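Glycerophosphodiester phosphodiesterase (Parabacteroides distasonis, PDB 3NO3) belongs to the glycerophosphoryl diester phosphodiesterase family, a TIM-barrel family, and carries a magnesium ion bound by acidic side chains in this model. Local coordinates at residues I98-E103 / M127-R132; T133-F138 / P151-S156; T84-L89 / V121-R126; R29-G34 / K93-I98. One frame throughout, in Å; residues are numbered along the deposited sequence.

Contact 1: residues I98-E103 / M127-R132; sequences IRLIFE and MKLAKR. With MG (magnesium ion), chain B.
Arg132 grips the backbone of Ile98 side-on, two of its guanidinium nitrogens converging on a single carbonyl oxygen. NH2 gives the shorter bond, 2.9 Å to Ile98 O, lying in the plane of that carbonyl; NE of Arg132 adds a longer, more bent one at 3.3 Å to Ile98 O. A bend at chi3 (34°) in the Arg132 chain brings NE to Ile98 O, beside the start of strand 99-104. The backbone completes this polar set: Leu100 N points almost straight at Arg132 O, 2.8 Å away with an N-H...O angle of 175°.

Arg99 lies over the same stretch of main chain, with Arg132 O above one face of its guanidinium. Its NH1 comes to 3.1 Å from Lys131 O, and a water donates to Lys131 O and accepts a weak bond from Arg99 NH2, whose strong partner is Asp134, in a salt bridge.

The leucines meet through their ends, Leu100 CD1 lying 3.9 Å from Leu129 CD1 with the two chains oblique to each other. Leu129 CD2 also sits over one face of the Arg132 guanidinium.

At the C-terminal end of strand 99-104, Glu103 OE1 binds the magnesium ion at 2.0 Å, together with Glu39, Asp41 and waters. This parallel strand of the TIM barrel runs between strands 37-44 and 133-137, while Leu100 and Leu129 also pack on helix 85-94.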
loop_
_atom_site.group_PDB
_atom_site.type_symbol
_atom_site.label_atom_id
_atom_site.label_comp_id
_atom_site.label_asym_id
_atom_site.label_seq_id
_atom_site.Cartn_x
_atom_site.Cartn_y
_atom_site.Cartn_z
ATOM N N ILE A 98 8.814 -7.909 7.135
ATOM C CA ILE A 98 7.935 -7.366 6.111
ATOM C C ILE A 98 7.782 -5.848 6.166
ATOM O O ILE A 98 7.731 -5.253 7.225
ATOM C CB ILE A 98 6.595 -8.114 6.120
ATOM C CG1 ILE A 98 5.877 -8.003 4.767
ATOM C CG2 ILE A 98 5.710 -7.698 7.279
ATOM C CD1 ILE A 98 5.067 -9.256 4.478
ATOM N N ARG A 99 7.788 -5.259 4.981
ATOM C CA ARG A 99 7.595 -3.847 4.766
ATOM C C ARG A 99 6.093 -3.543 4.787
ATOM O O ARG A 99 5.301 -4.325 4.253
ATOM C CB ARG A 99 8.140 -3.501 3.390
ATOM C CG ARG A 99 8.471 -2.092 3.195
ATOM C CD ARG A 99 9.816 -1.809 3.790
ATOM N NE ARG A 99 10.061 -0.397 3.632
ATOM C CZ ARG A 99 11.069 0.258 4.161
ATOM N NH1 ARG A 99 12.025 -0.378 4.870
ATOM N NH2 ARG A 99 11.152 1.567 3.908
ATOM N N LEU A 100 5.714 -2.420 5.392
ATOM C CA LEU A 100 4.321 -2.025 5.526
ATOM C C LEU A 100 4.005 -0.988 4.459
ATOM O O LEU A 100 4.576 0.083 4.464
ATOM C CB LEU A 100 4.073 -1.522 6.949
ATOM C CG LEU A 100 4.460 -2.538 8.052
ATOM C CD1 LEU A 100 4.082 -1.970 9.376
ATOM C CD2 LEU A 100 3.737 -3.930 7.827
ATOM N N ILE A 101 3.135 -1.344 3.508
ATOM C CA ILE A 101 2.769 -0.480 2.399
ATOM C C ILE A 101 1.402 0.135 2.742
ATOM O O ILE A 101 0.376 -0.478 2.577
ATOM C CB ILE A 101 2.756 -1.221 1.033
ATOM C CG1 ILE A 101 4.061 -2.013 0.801
ATOM C CG2 ILE A 101 2.535 -0.226 -0.080
ATOM C CD1 ILE A 101 5.371 -1.213 0.870
ATOM N N PHE A 102 1.426 1.363 3.259
ATOM C CA PHE A 102 0.324 1.999 3.964
ATOM C C PHE A 102 -0.349 2.888 2.944
ATOM O O PHE A 102 0.212 3.921 2.588
ATOM C CB PHE A 102 0.974 2.814 5.102
ATOM C CG PHE A 102 0.045 3.520 6.085
ATOM C CD1 PHE A 102 -0.929 4.461 5.706
ATOM C CD2 PHE A 102 0.257 3.337 7.445
ATOM C CE1 PHE A 102 -1.681 5.129 6.643
ATOM C CE2 PHE A 102 -0.502 3.994 8.385
ATOM C CZ PHE A 102 -1.470 4.875 7.997
ATOM N N GLU A 103 -1.520 2.484 2.453
ATOM C CA GLU A 103 -2.336 3.356 1.622
ATOM C C GLU A 103 -3.248 4.226 2.494
ATOM O O GLU A 103 -4.161 3.699 3.144
ATOM C CB GLU A 103 -3.166 2.602 0.578
ATOM C CG GLU A 103 -3.930 3.603 -0.291
ATOM C CD GLU A 103 -4.735 3.009 -1.444
ATOM O OE1 GLU A 103 -4.534 1.838 -1.843
ATOM O OE2 GLU A 103 -5.540 3.769 -2.000
HETATM N N MSE A 127 4.088 3.586 17.386
HETATM C CA MSE A 127 4.175 2.132 17.281
HETATM C C MSE A 127 5.548 1.612 16.858
HETATM O O MSE A 127 5.739 0.402 16.710
HETATM C CB MSE A 127 3.066 1.590 16.372
HETATM C CG MSE A 127 1.668 1.924 16.844
HETATM SE SE MSE A 127 1.227 1.298 18.572
HETATM C CE MSE A 127 1.307 -0.556 18.122
ATOM N N LYS A 128 6.499 2.522 16.685
ATOM C CA LYS A 128 7.902 2.223 16.394
ATOM C C LYS A 128 8.103 1.526 15.027
ATOM O O LYS A 128 8.868 0.591 14.925
ATOM C CB LYS A 128 8.587 1.476 17.542
ATOM C CG LYS A 128 8.448 2.201 18.896
ATOM C CD LYS A 128 9.306 1.524 19.993
ATOM C CE LYS A 128 10.765 1.933 19.852
ATOM N NZ LYS A 128 11.623 1.215 20.838
ATOM N N LEU A 129 7.409 2.008 13.999
ATOM C CA LEU A 129 7.406 1.364 12.672
ATOM C C LEU A 129 7.763 2.331 11.537
ATOM O O LEU A 129 7.612 1.987 10.362
ATOM C CB LEU A 129 6.085 0.670 12.449
ATOM C CG LEU A 129 5.927 -0.653 13.160
ATOM C CD1 LEU A 129 4.454 -1.070 13.184
ATOM C CD2 LEU A 129 6.791 -1.747 12.524
ATOM N N ALA A 130 8.323 3.506 11.853
ATOM C CA ALA A 130 8.651 4.472 10.795
ATOM C C ALA A 130 9.723 3.965 9.809
ATOM O O ALA A 130 9.672 4.284 8.628
ATOM C CB ALA A 130 9.075 5.838 11.402
ATOM N N LYS A 131 10.684 3.175 10.294
ATOM C CA LYS A 131 11.699 2.553 9.441
ATOM C C LYS A 131 11.156 1.544 8.450
ATOM O O LYS A 131 11.810 1.314 7.443
ATOM C CB LYS A 131 12.805 1.856 10.233
ATOM C CG LYS A 131 13.643 2.750 11.117
ATOM C CD LYS A 131 14.597 1.870 12.002
ATOM C CE LYS A 131 15.622 2.699 12.752
ATOM N NZ LYS A 131 14.948 3.767 13.556
ATOM N N ARG A 132 10.006 0.940 8.728
ATOM C CA ARG A 132 9.462 -0.137 7.876
ATOM C C ARG A 132 8.160 0.226 7.164
ATOM O O ARG A 132 7.599 -0.633 6.497
ATOM C CB ARG A 132 9.217 -1.407 8.721
ATOM C CG ARG A 132 10.343 -1.926 9.471
ATOM C CD ARG A 132 9.972 -3.067 10.479
ATOM N NE ARG A 132 8.909 -3.880 9.967
ATOM C CZ ARG A 132 8.123 -4.677 10.685
ATOM N NH1 ARG A 132 8.303 -4.921 12.002
ATOM N NH2 ARG A 132 7.165 -5.286 10.023
HETATM MG MG MG B . -5.081 -0.064 -1.561
HETATM O O HOH W 1 13.605 2.881 5.721
HETATM O O HOH W 2 -5.770 -2.089 -1.300
HETATM O O HOH W 3 -7.040 0.304 -2.342
#

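Contact 2: residues T133-F138 / P151-S156; sequences TDYISF and PKSEVS
Tyr135 and Val155 pair as parallel neighbours in the barrel sheet, and Tyr135 bonds through both its N-H and its carbonyl to the residues before and after Val155. Its N-H runs almost straight to Glu154 O (2.9 Å, N-H...O angle 178°), and its carbonyl receives Ser156 N at 2.9 Å. The next bond, Ser137 N to Ser156 O, is weak at 3.4 Å. Between them CA-H groups help: Val155 CA lies 3.3 Å from Tyr135 O, and Ile136 CA makes a like contact with Ser156 O.

Among the side chains, Asp134 and Glu154 lie side by side and point the same way, the aliphatic CG of Glu154 resting 3.6 Å from Asp134 OD1. Their acidic ends have separate partners: Arg99 for Asp134 and Thr173 for Glu154, which probably eases the repulsion between like charges. Ser153 CB meets the Tyr135 ring at its edge, and Ile136 CG2 touches Ser156 CB.

Farther out, one water spans Thr133 O and Ser153 OG, where the two segments part, and another links Tyr135 O to Ser156 OG.

The pair forms the two strands of the beta-alpha-beta unit made of strand 133-137, helix 140-149 and strand 155-157. Tyr135 stacks on Phe146 of that helix, and strand 99-104 flanks 133-137.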
loop_
_atom_site.group_PDB
_atom_site.type_symbol
_atom_site.label_atom_id
_atom_site.label_comp_id
_atom_site.label_asym_id
_atom_site.label_seq_id
_atom_site.Cartn_x
_atom_site.Cartn_y
_atom_site.Cartn_z
ATOM N N THR A 133 7.714 1.484 7.238
ATOM C CA THR A 133 6.457 1.912 6.668
ATOM C C THR A 133 6.652 2.909 5.517
ATOM O O THR A 133 7.238 3.990 5.690
ATOM C CB THR A 133 5.541 2.542 7.767
ATOM O OG1 THR A 133 5.379 1.604 8.847
ATOM C CG2 THR A 133 4.190 2.928 7.210
ATOM N N ASP A 134 6.140 2.526 4.360
ATOM C CA ASP A 134 6.144 3.310 3.121
ATOM C C ASP A 134 4.709 3.769 2.870
ATOM O O ASP A 134 3.771 3.018 3.113
ATOM C CB ASP A 134 6.588 2.440 1.934
ATOM C CG ASP A 134 7.987 1.872 2.074
ATOM O OD1 ASP A 134 8.773 2.221 3.005
ATOM O OD2 ASP A 134 8.306 1.047 1.195
ATOM N N TYR A 135 4.518 5.012 2.427
ATOM C CA TYR A 135 3.187 5.565 2.219
ATOM C C TYR A 135 2.848 5.651 0.730
ATOM O O TYR A 135 3.727 5.959 -0.132
ATOM C CB TYR A 135 3.106 6.982 2.832
ATOM C CG TYR A 135 3.358 7.017 4.314
ATOM C CD1 TYR A 135 2.408 6.513 5.211
ATOM C CD2 TYR A 135 4.531 7.545 4.828
ATOM C CE1 TYR A 135 2.618 6.532 6.590
ATOM C CE2 TYR A 135 4.780 7.546 6.243
ATOM C CZ TYR A 135 3.804 7.021 7.113
ATOM O OH TYR A 135 3.999 7.066 8.500
ATOM N N ILE A 136 1.584 5.383 0.430
ATOM C CA ILE A 136 1.033 5.541 -0.912
ATOM C C ILE A 136 -0.339 6.197 -0.804
ATOM O O ILE A 136 -1.032 5.977 0.183
ATOM C CB ILE A 136 0.972 4.197 -1.676
ATOM C CG1 ILE A 136 -0.013 3.188 -1.047
ATOM C CG2 ILE A 136 2.400 3.523 -1.745
ATOM C CD1 ILE A 136 -0.165 1.816 -1.844
ATOM N N SER A 137 -0.769 6.979 -1.795
ATOM C CA SER A 137 -2.132 7.544 -1.770
ATOM C C SER A 137 -2.539 8.013 -3.160
ATOM O O SER A 137 -1.699 8.482 -3.922
ATOM C CB SER A 137 -2.233 8.736 -0.790
ATOM O OG SER A 137 -3.550 9.200 -0.625
ATOM N N PHE A 138 -3.819 7.904 -3.483
ATOM C CA PHE A 138 -4.368 8.634 -4.624
ATOM C C PHE A 138 -4.464 10.123 -4.418
ATOM O O PHE A 138 -4.629 10.847 -5.404
ATOM C CB PHE A 138 -5.796 8.143 -4.959
ATOM C CG PHE A 138 -5.813 6.767 -5.610
ATOM C CD1 PHE A 138 -5.676 6.637 -6.983
ATOM C CD2 PHE A 138 -5.950 5.621 -4.852
ATOM C CE1 PHE A 138 -5.665 5.368 -7.583
ATOM C CE2 PHE A 138 -5.974 4.359 -5.452
ATOM C CZ PHE A 138 -5.825 4.245 -6.807
ATOM N N PRO A 151 10.411 13.583 5.543
ATOM C CA PRO A 151 11.276 13.701 4.374
ATOM C C PRO A 151 12.193 12.528 4.050
ATOM O O PRO A 151 12.658 12.506 2.922
ATOM C CB PRO A 151 12.104 14.972 4.646
ATOM C CG PRO A 151 11.963 15.232 6.093
ATOM C CD PRO A 151 10.749 14.560 6.608
ATOM N N LYS A 152 12.464 11.613 4.998
ATOM C CA LYS A 152 13.288 10.428 4.765
ATOM C C LYS A 152 12.476 9.182 4.507
ATOM O O LYS A 152 13.074 8.132 4.287
ATOM C CB LYS A 152 14.245 10.141 5.954
ATOM C CG LYS A 152 15.143 11.305 6.455
ATOM C CD LYS A 152 15.805 12.131 5.336
ATOM N N SER A 153 11.137 9.260 4.550
ATOM C CA SER A 153 10.282 8.096 4.298
ATOM C C SER A 153 9.978 7.938 2.797
ATOM O O SER A 153 10.147 8.866 2.008
ATOM C CB SER A 153 8.962 8.195 5.066
ATOM O OG SER A 153 9.198 8.115 6.455
ATOM N N GLU A 154 9.541 6.741 2.427
ATOM C CA GLU A 154 9.098 6.475 1.072
ATOM C C GLU A 154 7.650 6.977 0.936
ATOM O O GLU A 154 6.812 6.702 1.804
ATOM C CB GLU A 154 9.185 4.996 0.780
ATOM C CG GLU A 154 10.608 4.380 0.835
ATOM C CD GLU A 154 11.494 4.981 -0.223
ATOM O OE1 GLU A 154 11.125 4.964 -1.410
ATOM O OE2 GLU A 154 12.509 5.562 0.144
ATOM N N VAL A 155 7.388 7.758 -0.121
ATOM C CA VAL A 155 6.073 8.233 -0.496
ATOM C C VAL A 155 5.868 8.059 -2.032
ATOM O O VAL A 155 6.652 8.624 -2.822
ATOM C CB VAL A 155 5.830 9.691 -0.129
ATOM C CG1 VAL A 155 4.395 10.040 -0.433
ATOM C CG2 VAL A 155 6.171 9.986 1.362
ATOM N N SER A 156 4.844 7.294 -2.450
ATOM C CA SER A 156 4.538 7.096 -3.866
ATOM C C SER A 156 3.126 7.548 -4.221
ATOM O O SER A 156 2.196 7.388 -3.426
ATOM C CB SER A 156 4.753 5.663 -4.304
ATOM O OG SER A 156 6.037 5.259 -3.987
HETATM O O HOH W 4 7.876 5.876 7.470
HETATM O O HOH W 5 9.459 4.490 4.363
HETATM O O HOH W 6 6.045 4.519 -0.961
#

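Contact 3: residues T84-L89 / V121-R126; sequences TLEQYL and VQMVKR
Met123, a selenomethionine in this model, reaches across from helix 110-126 to touch three residues of helix 85-94. Its CG is anti to the backbone N (chi1 -179°) and rests against two leucines at once, 3.8 Å from Leu85 CD2 and 3.8 Å from Leu89 CD1. The Leu85 and Met123 side chains slide past each other in opposite directions, whereas Leu89 meets Met123 obliquely. Beyond CG the selenomethionine chain bends at both chi2 and chi3, and its SE atom comes to 4.1 Å from Glu86 CB. Deeper in, Leu89 CD1 also meets Val124 CG2 at 4.1 Å, the two side chains roughly perpendicular.

The polar part consists of one salt bridge. Arg126 NH2 donates to Glu86 OE2 over 2.9 Å with an N-H...O angle of 169°. The oxygen lies in the guanidinium plane, but the nitrogen approaches from above the carboxylate plane, the two flat groups being nearly perpendicular. A water at the guanidinium edge receives Arg126 NH1 and gives a proton to the same Glu86 OE2, closing a small ring.

At the start of helix 85-94, Thr84 and Gln87 form a capping box: Gln87 N bonds to Thr84 OG1 at 3.0 Å, and Thr84 N to Gln87 OE1.

The segment axes approach to 10.4 Å, 34° apart. Chemically, the interface divides into an inner part of leucine, valine and selenomethionine carbon, continued by Phe102 and Leu100 of the barrel strand beneath, and an outer ion pair. That charged pair, bridged by water, probably adds modestly to the apolar association.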
loop_
_atom_site.group_PDB
_atom_site.type_symbol
_atom_site.label_atom_id
_atom_site.label_comp_id
_atom_site.label_asym_id
_atom_site.label_seq_id
_atom_site.Cartn_x
_atom_site.Cartn_y
_atom_site.Cartn_z
ATOM N N THR A 84 -8.489 -1.739 13.996
ATOM C CA THR A 84 -7.904 -0.400 14.138
ATOM C C THR A 84 -6.524 -0.467 13.510
ATOM O O THR A 84 -5.907 -1.548 13.419
ATOM C CB THR A 84 -7.810 0.085 15.588
ATOM O OG1 THR A 84 -6.959 -0.789 16.328
ATOM C CG2 THR A 84 -9.213 0.132 16.274
ATOM N N LEU A 85 -6.022 0.686 13.087
ATOM C CA LEU A 85 -4.648 0.788 12.621
ATOM C C LEU A 85 -3.706 0.392 13.741
ATOM O O LEU A 85 -2.732 -0.333 13.509
ATOM C CB LEU A 85 -4.303 2.204 12.140
ATOM C CG LEU A 85 -2.822 2.412 11.703
ATOM C CD1 LEU A 85 -2.487 1.441 10.497
ATOM C CD2 LEU A 85 -2.536 3.954 11.369
ATOM N N GLU A 86 -3.999 0.827 14.964
ATOM C CA GLU A 86 -3.193 0.427 16.097
ATOM C C GLU A 86 -3.058 -1.084 16.219
ATOM O O GLU A 86 -1.955 -1.564 16.446
ATOM C CB GLU A 86 -3.791 0.959 17.386
ATOM C CG GLU A 86 -2.979 0.662 18.650
ATOM C CD GLU A 86 -3.679 1.079 19.944
ATOM O OE1 GLU A 86 -4.948 1.047 20.006
ATOM O OE2 GLU A 86 -2.924 1.412 20.930
ATOM N N GLN A 87 -4.170 -1.797 16.131
ATOM C CA GLN A 87 -4.118 -3.286 16.148
ATOM C C GLN A 87 -3.277 -3.853 15.010
ATOM O O GLN A 87 -2.515 -4.852 15.173
ATOM C CB GLN A 87 -5.526 -3.872 16.046
ATOM C CG GLN A 87 -6.341 -3.720 17.348
ATOM C CD GLN A 87 -7.824 -3.798 17.159
ATOM O OE1 GLN A 87 -8.330 -4.088 16.061
ATOM N NE2 GLN A 87 -8.546 -3.582 18.246
ATOM N N TYR A 88 -3.420 -3.254 13.837
ATOM C CA TYR A 88 -2.710 -3.716 12.624
ATOM C C TYR A 88 -1.229 -3.559 12.836
ATOM O O TYR A 88 -0.453 -4.499 12.581
ATOM C CB TYR A 88 -3.185 -2.963 11.352
ATOM C CG TYR A 88 -3.343 -3.853 10.134
ATOM C CD1 TYR A 88 -4.419 -4.716 10.031
ATOM C CD2 TYR A 88 -2.419 -3.838 9.093
ATOM C CE1 TYR A 88 -4.595 -5.557 8.923
ATOM C CE2 TYR A 88 -2.600 -4.668 7.973
ATOM C CZ TYR A 88 -3.686 -5.511 7.898
ATOM O OH TYR A 88 -3.819 -6.366 6.811
ATOM N N LEU A 89 -0.839 -2.397 13.373
ATOM C CA LEU A 89 0.548 -2.107 13.669
ATOM C C LEU A 89 1.118 -2.894 14.842
ATOM O O LEU A 89 2.290 -3.258 14.792
ATOM C CB LEU A 89 0.739 -0.592 13.894
ATOM C CG LEU A 89 0.360 0.218 12.636
ATOM C CD1 LEU A 89 0.617 1.687 12.903
ATOM C CD2 LEU A 89 1.050 -0.259 11.334
ATOM N N VAL A 121 1.083 9.462 10.610
ATOM C CA VAL A 121 2.499 9.560 10.945
ATOM C C VAL A 121 2.744 9.466 12.459
ATOM O O VAL A 121 3.631 8.730 12.873
ATOM C CB VAL A 121 3.108 10.896 10.407
ATOM C CG1 VAL A 121 4.517 11.194 11.045
ATOM C CG2 VAL A 121 3.127 10.819 8.856
ATOM N N GLN A 122 1.875 10.085 13.251
ATOM C CA GLN A 122 1.931 10.007 14.709
ATOM C C GLN A 122 1.731 8.576 15.252
ATOM O O GLN A 122 2.462 8.142 16.148
ATOM C CB GLN A 122 0.926 10.993 15.331
ATOM C CG GLN A 122 1.392 12.464 15.151
ATOM C CD GLN A 122 0.406 13.482 15.612
ATOM O OE1 GLN A 122 -0.727 13.165 15.967
ATOM N NE2 GLN A 122 0.836 14.744 15.624
HETATM N N MSE A 123 0.782 7.857 14.694
HETATM C CA MSE A 123 0.537 6.477 15.084
HETATM C C MSE A 123 1.710 5.567 14.712
HETATM O O MSE A 123 2.173 4.779 15.559
HETATM C CB MSE A 123 -0.724 5.955 14.452
HETATM C CG MSE A 123 -1.081 4.477 14.825
HETATM SE SE MSE A 123 -1.416 4.225 16.698
HETATM C CE MSE A 123 -3.167 5.065 16.711
ATOM N N VAL A 124 2.197 5.692 13.473
ATOM C CA VAL A 124 3.352 4.917 12.987
ATOM C C VAL A 124 4.562 5.176 13.870
ATOM O O VAL A 124 5.255 4.225 14.275
ATOM C CB VAL A 124 3.620 5.173 11.486
ATOM C CG1 VAL A 124 4.957 4.530 11.026
ATOM C CG2 VAL A 124 2.438 4.582 10.658
ATOM N N LYS A 125 4.752 6.442 14.236
ATOM C CA LYS A 125 5.847 6.815 15.120
ATOM C C LYS A 125 5.721 6.181 16.495
ATOM O O LYS A 125 6.693 5.575 16.998
ATOM C CB LYS A 125 5.912 8.338 15.294
ATOM C CG LYS A 125 7.071 8.837 16.097
ATOM C CD LYS A 125 7.026 10.361 16.287
ATOM C CE LYS A 125 8.047 10.821 17.292
ATOM N NZ LYS A 125 7.945 12.271 17.574
ATOM N N ARG A 126 4.564 6.341 17.141
ATOM C CA ARG A 126 4.425 5.756 18.503
ATOM C C ARG A 126 4.454 4.233 18.515
ATOM O O ARG A 126 4.838 3.651 19.540
ATOM C CB ARG A 126 3.250 6.361 19.307
ATOM C CG ARG A 126 1.924 5.754 19.229
ATOM C CD ARG A 126 0.997 6.276 20.354
ATOM N NE ARG A 126 -0.321 5.676 20.243
ATOM C CZ ARG A 126 -0.646 4.439 20.596
ATOM N NH1 ARG A 126 0.236 3.598 21.092
ATOM N NH2 ARG A 126 -1.887 4.031 20.401
HETATM O O HOH W 7 -0.493 0.730 21.773
#

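Contact 4: residues R29-G34 / K93-I98; sequences RASEIG and KKLKNI
Ser31 OG stands anti to its own backbone N (chi1 174°), and Asn97 CG sits between its backbone N and carbonyl carbon (chi1 63°); these torsions bring Ser31 OG and Asn97 CG close, and chi2 turns the amide. Asn97 then meets Ser31 with both ends of its amide. ND2 donates to Ser31 O at 2.9 Å, with the acceptor in the amide plane and an N-H...O angle of 148°. Asn97 OD1 lies 2.9 Å from Ser31 OG.

Ser31 O has a second donor. Gly34 N reaches it at 3.0 Å from the opposite face of the carbonyl plane, so the last turn of helix 24-32 and the incoming asparagine share one oxygen.

Carbon contacts accompany this polar pair. Leu95 CD2 comes to 3.5 Å from Ser31 OG, and Leu95 CD1 packs on Ser31 CB. Ile98 CD1 meanwhile lies against the helix backbone, 3.5 Å from Ser31 N and 3.8 Å from Ala30 CB.

The helix ends in a Schellman motif, with Gly34 taking the positive phi that suits glycine. Across the contact, Leu95 to Ile98 make a type I beta turn that leads from helix 85-94 into strand 99-104. Such a connection, a helix returning by a short turn to the next parallel strand, is characteristic of the TIM barrel, and here it is fastened to the neighbouring outer helix.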
loop_
_atom_site.group_PDB
_atom_site.type_symbol
_atom_site.label_atom_id
_atom_site.label_comp_id
_atom_site.label_asym_id
_atom_site.label_seq_id
_atom_site.Cartn_x
_atom_site.Cartn_y
_atom_site.Cartn_z
ATOM N N ARG A 29 -0.275 -13.897 6.833
ATOM C CA ARG A 29 0.022 -14.759 5.708
ATOM C C ARG A 29 1.023 -14.129 4.713
ATOM O O ARG A 29 1.889 -14.847 4.172
ATOM C CB ARG A 29 -1.269 -15.207 5.018
ATOM C CG ARG A 29 -2.170 -16.070 5.890
ATOM C CD ARG A 29 -1.691 -17.532 6.083
ATOM N NE ARG A 29 -1.751 -18.270 4.839
ATOM C CZ ARG A 29 -0.733 -18.739 4.110
ATOM N NH1 ARG A 29 0.539 -18.651 4.488
ATOM N NH2 ARG A 29 -1.011 -19.341 2.971
ATOM N N ALA A 30 0.948 -12.821 4.485
ATOM C CA ALA A 30 1.991 -12.104 3.690
ATOM C C ALA A 30 3.398 -12.290 4.263
ATOM O O ALA A 30 4.356 -12.573 3.521
ATOM C CB ALA A 30 1.673 -10.618 3.557
ATOM N N SER A 31 3.509 -12.154 5.575
ATOM C CA SER A 31 4.752 -12.465 6.311
ATOM C C SER A 31 5.146 -13.923 6.181
ATOM O O SER A 31 6.319 -14.200 5.910
ATOM C CB SER A 31 4.617 -12.082 7.791
ATOM O OG SER A 31 5.755 -12.510 8.539
ATOM N N GLU A 32 4.191 -14.839 6.355
ATOM C CA GLU A 32 4.453 -16.291 6.288
ATOM C C GLU A 32 5.045 -16.729 4.936
ATOM O O GLU A 32 5.971 -17.563 4.892
ATOM C CB GLU A 32 3.201 -17.098 6.681
ATOM C CG GLU A 32 3.466 -18.623 6.934
ATOM C CD GLU A 32 2.250 -19.409 7.511
ATOM O OE1 GLU A 32 1.124 -18.949 7.269
ATOM O OE2 GLU A 32 2.432 -20.509 8.167
ATOM N N ILE A 33 4.548 -16.160 3.838
ATOM C CA ILE A 33 5.135 -16.435 2.503
ATOM C C ILE A 33 6.438 -15.680 2.175
ATOM O O ILE A 33 6.990 -15.871 1.106
ATOM C CB ILE A 33 4.095 -16.312 1.351
ATOM C CG1 ILE A 33 3.677 -14.883 1.104
ATOM C CG2 ILE A 33 2.852 -17.251 1.631
ATOM C CD1 ILE A 33 2.862 -14.703 -0.152
ATOM N N GLY A 34 6.879 -14.771 3.039
ATOM C CA GLY A 34 8.060 -13.971 2.787
ATOM C C GLY A 34 7.923 -12.930 1.695
ATOM O O GLY A 34 8.878 -12.646 0.991
ATOM N N LYS A 93 4.380 -5.146 14.114
ATOM C CA LYS A 93 5.614 -5.021 14.883
ATOM C C LYS A 93 6.314 -6.350 15.189
ATOM O O LYS A 93 7.539 -6.400 15.144
ATOM C CB LYS A 93 5.386 -4.257 16.198
ATOM C CG LYS A 93 6.686 -3.913 16.992
ATOM C CD LYS A 93 7.555 -2.897 16.219
ATOM C CE LYS A 93 8.738 -2.404 17.030
ATOM N NZ LYS A 93 9.663 -1.599 16.160
ATOM N N LYS A 94 5.560 -7.398 15.491
ATOM C CA LYS A 94 6.147 -8.718 15.724
ATOM C C LYS A 94 6.575 -9.468 14.435
ATOM O O LYS A 94 7.293 -10.470 14.526
ATOM C CB LYS A 94 5.174 -9.598 16.467
ATOM C CG LYS A 94 4.600 -9.064 17.781
ATOM C CD LYS A 94 3.751 -10.177 18.414
ATOM C CE LYS A 94 2.612 -9.683 19.266
ATOM N NZ LYS A 94 1.346 -9.471 18.472
ATOM N N LEU A 95 6.104 -9.010 13.266
ATOM C CA LEU A 95 6.430 -9.609 11.965
ATOM C C LEU A 95 7.584 -8.841 11.316
ATOM O O LEU A 95 7.377 -7.898 10.523
ATOM C CB LEU A 95 5.189 -9.611 11.068
ATOM C CG LEU A 95 3.961 -10.377 11.574
ATOM C CD1 LEU A 95 2.771 -9.999 10.683
ATOM C CD2 LEU A 95 4.189 -11.886 11.624
ATOM N N LYS A 96 8.807 -9.251 11.659
ATOM C CA LYS A 96 10.004 -8.438 11.396
ATOM C C LYS A 96 10.479 -8.366 9.932
ATOM O O LYS A 96 11.086 -7.386 9.504
ATOM C CB LYS A 96 11.177 -8.932 12.275
ATOM C CG LYS A 96 10.923 -8.867 13.802
ATOM C CD LYS A 96 10.650 -7.451 14.306
ATOM C CE LYS A 96 10.493 -7.410 15.873
ATOM N NZ LYS A 96 10.234 -6.021 16.394
ATOM N N ASN A 97 10.177 -9.398 9.180
ATOM C CA ASN A 97 10.612 -9.517 7.803
ATOM C C ASN A 97 9.880 -8.618 6.768
ATOM O O ASN A 97 10.286 -8.601 5.611
ATOM C CB ASN A 97 10.448 -11.006 7.383
ATOM C CG ASN A 97 8.942 -11.484 7.428
ATOM O OD1 ASN A 97 8.112 -10.898 8.176
ATOM N ND2 ASN A 97 8.618 -12.556 6.666
ATOM N N ILE A 98 8.814 -7.909 7.135
ATOM C CA ILE A 98 7.935 -7.366 6.111
ATOM C C ILE A 98 7.782 -5.848 6.166
ATOM O O ILE A 98 7.731 -5.253 7.225
ATOM C CB ILE A 98 6.595 -8.114 6.120
ATOM C CG1 ILE A 98 5.877 -8.003 4.767
ATOM C CG2 ILE A 98 5.710 -7.698 7.279
ATOM C CD1 ILE A 98 5.067 -9.256 4.478
#

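How the contacts relate
From the N terminus, helix 24-32 comes first, and contact 4 closes a long loop by bringing its end to the turn after helix 85-94. Contact 3 opens within that span and crosses contact 4, since helix 85-94 begins before the turn and helix 110-126 follows it; it also crosses contact 1. Contact 1 opens at Ile98, the residue shared with contact 4, and ties strand 99-104 to the loop after helix 110-126. Contact 2 follows in series, joining strand 133-137 to strand 155-157. Contacts 1 and 2 meet through the neighbouring strands 99-104 and 133-137. Together they link consecutive barrel strands with the helices outside them.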